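Local coordinates for HIGH affinity ribose transport protein RBSD (Bacillus subtilis, PDB 1OGC), which probably catalyses the interconversion of the beta-pyranose and beta-furanose forms of D-ribose, as a homodecamer built from two pentamers, at residues G30-D35 / E100-T105. Numbering follows the deposited sequence.
Sequences GLPVPD and EFKLLT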
ATOM      1  N   GLY A  30     -24.831 -11.462 -14.074  1.00 31.72           N
ATOM      2  CA  GLY A  30     -23.842 -12.112 -14.914  1.00 31.50           C
ATOM      3  C   GLY A  30     -22.830 -11.249 -15.640  1.00 30.52           C
ATOM      4  O   GLY A  30     -21.820 -11.765 -16.111  1.00 31.70           O
ATOM      5  N   LEU A  31     -23.077  -9.948 -15.738  1.00 28.21           N
ATOM      6  CA  LEU A  31     -22.160  -9.067 -16.445  1.00 30.75           C
ATOM      7  C   LEU A  31     -20.741  -9.083 -15.863  1.00 31.04           C
ATOM      8  O   LEU A  31     -20.555  -8.949 -14.656  1.00 31.87           O
ATOM      9  CB  LEU A  31     -22.680  -7.631 -16.432  1.00 30.54           C
ATOM     10  CG  LEU A  31     -21.883  -6.665 -17.313  1.00 31.35           C
ATOM     11  CD1 LEU A  31     -22.269  -6.888 -18.765  1.00 33.66           C
ATOM     12  CD2 LEU A  31     -22.174  -5.218 -16.915  1.00 32.95           C
ATOM     13  N   PRO A  32     -19.724  -9.264 -16.719  1.00 30.95           N
ATOM     14  CA  PRO A  32     -18.337  -9.280 -16.231  1.00 31.72           C
ATOM     15  C   PRO A  32     -17.904  -7.842 -15.925  1.00 31.80           C
ATOM     16  O   PRO A  32     -18.322  -6.908 -16.613  1.00 31.85           O
ATOM     17  CB  PRO A  32     -17.568  -9.865 -17.411  1.00 30.36           C
ATOM     18  CG  PRO A  32     -18.333  -9.308 -18.596  1.00 31.11           C
ATOM     19  CD  PRO A  32     -19.777  -9.544 -18.166  1.00 29.92           C
ATOM     20  N   VAL A  33     -17.089  -7.663 -14.892  1.00 32.76           N
ATOM     21  CA  VAL A  33     -16.602  -6.329 -14.531  1.00 32.68           C
ATOM     22  C   VAL A  33     -15.159  -6.181 -15.009  1.00 33.62           C
ATOM     23  O   VAL A  33     -14.289  -6.966 -14.629  1.00 34.01           O
ATOM     24  CB  VAL A  33     -16.651  -6.106 -13.002  1.00 33.00           C
ATOM     25  CG1 VAL A  33     -16.023  -4.760 -12.643  1.00 34.29           C
ATOM     26  CG2 VAL A  33     -18.092  -6.164 -12.518  1.00 32.35           C
ATOM     27  N   PRO A  34     -14.884  -5.171 -15.848  1.00 33.99           N
ATOM     28  CA  PRO A  34     -13.524  -4.957 -16.357  1.00 34.16           C
ATOM     29  C   PRO A  34     -12.512  -4.785 -15.220  1.00 36.08           C
ATOM     30  O   PRO A  34     -12.861  -4.300 -14.140  1.00 32.89           O
ATOM     31  CB  PRO A  34     -13.662  -3.685 -17.193  1.00 35.40           C
ATOM     32  CG  PRO A  34     -15.126  -3.683 -17.594  1.00 35.04           C
ATOM     33  CD  PRO A  34     -15.802  -4.125 -16.333  1.00 33.22           C
ATOM     34  N   ASP A  35     -11.264  -5.185 -15.458  1.00 37.23           N
ATOM     35  CA  ASP A  35     -10.227  -5.043 -14.438  1.00 39.36           C
ATOM     36  C   ASP A  35     -10.035  -3.565 -14.157  1.00 36.96           C
ATOM     37  O   ASP A  35     -10.088  -2.748 -15.071  1.00 35.83           O
ATOM     38  CB  ASP A  35      -8.896  -5.629 -14.918  1.00 43.43           C
ATOM     39  CG  ASP A  35      -8.969  -7.116 -15.157  1.00 48.81           C
ATOM     40  OD1 ASP A  35      -9.248  -7.864 -14.192  1.00 51.35           O
ATOM     41  OD2 ASP A  35      -8.749  -7.537 -16.314  1.00 52.75           O
ATOM     42  N   GLU A 100     -20.187  -3.894 -27.895  1.00 48.73           N
ATOM     43  CA  GLU A 100     -19.726  -2.515 -27.812  1.00 49.27           C
ATOM     44  C   GLU A 100     -20.008  -2.023 -26.398  1.00 48.39           C
ATOM     45  O   GLU A 100     -19.212  -1.293 -25.805  1.00 47.24           O
ATOM     46  CB  GLU A 100     -20.477  -1.631 -28.807  1.00 52.33           C
ATOM     47  CG  GLU A 100     -20.354  -2.046 -30.259  1.00 57.49           C
ATOM     48  CD  GLU A 100     -21.146  -1.131 -31.175  1.00 60.22           C
ATOM     49  OE1 GLU A 100     -20.813   0.073 -31.243  1.00 62.75           O
ATOM     50  OE2 GLU A 100     -22.105  -1.613 -31.816  1.00 61.52           O
ATOM     51  N   PHE A 101     -21.160  -2.434 -25.871  1.00 46.27           N
ATOM     52  CA  PHE A 101     -21.583  -2.067 -24.529  1.00 45.14           C
ATOM     53  C   PHE A 101     -20.500  -2.436 -23.513  1.00 45.05           C
ATOM     54  O   PHE A 101     -20.050  -1.589 -22.738  1.00 44.17           O
ATOM     55  CB  PHE A 101     -22.884  -2.795 -24.182  1.00 43.69           C
ATOM     56  CG  PHE A 101     -23.437  -2.445 -22.835  1.00 42.28           C
ATOM     57  CD1 PHE A 101     -24.223  -1.310 -22.665  1.00 40.93           C
ATOM     58  CD2 PHE A 101     -23.168  -3.247 -21.730  1.00 41.00           C
ATOM     59  CE1 PHE A 101     -24.733  -0.978 -21.415  1.00 41.02           C
ATOM     60  CE2 PHE A 101     -23.674  -2.923 -20.476  1.00 42.23           C
ATOM     61  CZ  PHE A 101     -24.460  -1.785 -20.317  1.00 40.61           C
ATOM     62  N   LYS A 102     -20.087  -3.702 -23.528  1.00 43.84           N
ATOM     63  CA  LYS A 102     -19.064  -4.191 -22.610  1.00 43.60           C
ATOM     64  C   LYS A 102     -17.760  -3.395 -22.697  1.00 43.15           C
ATOM     65  O   LYS A 102     -17.083  -3.194 -21.689  1.00 42.36           O
ATOM     66  CB  LYS A 102     -18.804  -5.683 -22.857  1.00 43.61           C
ATOM     67  CG  LYS A 102     -19.680  -6.607 -22.008  1.00 45.13           C
ATOM     68  CD  LYS A 102     -20.245  -7.798 -22.791  1.00 48.36           C
ATOM     69  CE  LYS A 102     -19.169  -8.703 -23.367  1.00 48.92           C
ATOM     70  NZ  LYS A 102     -18.346  -9.352 -22.308  1.00 52.74           N
ATOM     71  N   LEU A 103     -17.413  -2.936 -23.896  1.00 43.48           N
ATOM     72  CA  LEU A 103     -16.195  -2.149 -24.081  1.00 43.78           C
ATOM     73  C   LEU A 103     -16.318  -0.809 -23.371  1.00 43.94           C
ATOM     74  O   LEU A 103     -15.353  -0.293 -22.803  1.00 42.62           O
ATOM     75  CB  LEU A 103     -15.939  -1.890 -25.564  1.00 44.25           C
ATOM     76  CG  LEU A 103     -15.437  -3.053 -26.418  1.00 48.16           C
ATOM     77  CD1 LEU A 103     -15.281  -2.581 -27.858  1.00 48.53           C
ATOM     78  CD2 LEU A 103     -14.107  -3.561 -25.875  1.00 47.96           C
ATOM     79  N   LEU A 104     -17.521  -0.251 -23.420  1.00 43.62           N
ATOM     80  CA  LEU A 104     -17.803   1.036 -22.808  1.00 43.84           C
ATOM     81  C   LEU A 104     -17.720   0.991 -21.282  1.00 41.56           C
ATOM     82  O   LEU A 104     -17.370   1.982 -20.653  1.00 41.20           O
ATOM     83  CB  LEU A 104     -19.192   1.510 -23.243  1.00 46.39           C
ATOM     84  CG  LEU A 104     -19.320   2.976 -23.667  1.00 49.30           C
ATOM     85  CD1 LEU A 104     -18.381   3.268 -24.835  1.00 50.82           C
ATOM     86  CD2 LEU A 104     -20.763   3.257 -24.067  1.00 51.30           C
ATOM     87  N   THR A 105     -18.030  -0.159 -20.691  1.00 39.06           N
ATOM     88  CA  THR A 105     -17.993  -0.285 -19.239  1.00 38.13           C
ATOM     89  C   THR A 105     -16.601  -0.115 -18.642  1.00 38.25           C
ATOM     90  O   THR A 105     -16.465   0.112 -17.442  1.00 36.29           O
ATOM     91  CB  THR A 105     -18.552  -1.645 -18.765  1.00 39.07           C
ATOM     92  OG1 THR A 105     -17.744  -2.709 -19.287  1.00 36.86           O
ATOM     93  CG2 THR A 105     -19.997  -1.815 -19.220  1.00 37.52           C
TER
HETATM   94  O   HOH W   1     -18.433  -5.591 -18.941  1.00 40.76           O
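Leu31 reaches across to helix 98-104 with both of its methyl groups. Its CD1 lies 4.2 Å from CG of Lys102, and the two side chains run past each other in opposite directions. Its CD2 meets the edge of the Phe101 ring, near the ring plane, 4.5 Å from CE2. CG of Leu31 is anti to the backbone N (chi1 -172°), which carries the methyls over to the helix. Leu31 and Phe101 are both buried, and both touch Asn122, a substrate-binding residue. Thr105 faces Pro34. The proline ring crosses the threonine side chain at about a right angle, with Pro34 CG 3.3 Å from Thr105 OG1. That hydroxyl donates to Lys102 O, three residues earlier, in a short bond of 2.5 Å. The donor is tilted 27° from the carbonyl plane. No direct hydrogen bond joins the segments. A single water bridges them, donating to Pro32 O at 2.7 Å and to Thr105 OG1 at 3.0 Å. In the fold, the contact joins the loop between strands 23-27 and 39-41 to the helix that follows strand 92-96, an edge strand of the mixed sheet within this chain. The Lys102 chain bends at chi2, chi3 and chi4. NZ thereby comes 3.7 Å from CG of Pro32, and the two side chains cross at about a right angle. Pro32 also packs on His20 of a neighbouring subunit, the inferred proton donor. At the start of the loop, the substrate-binding Asp28 accepts hydrogen bonds from the backbone N of Gly30 and Leu31.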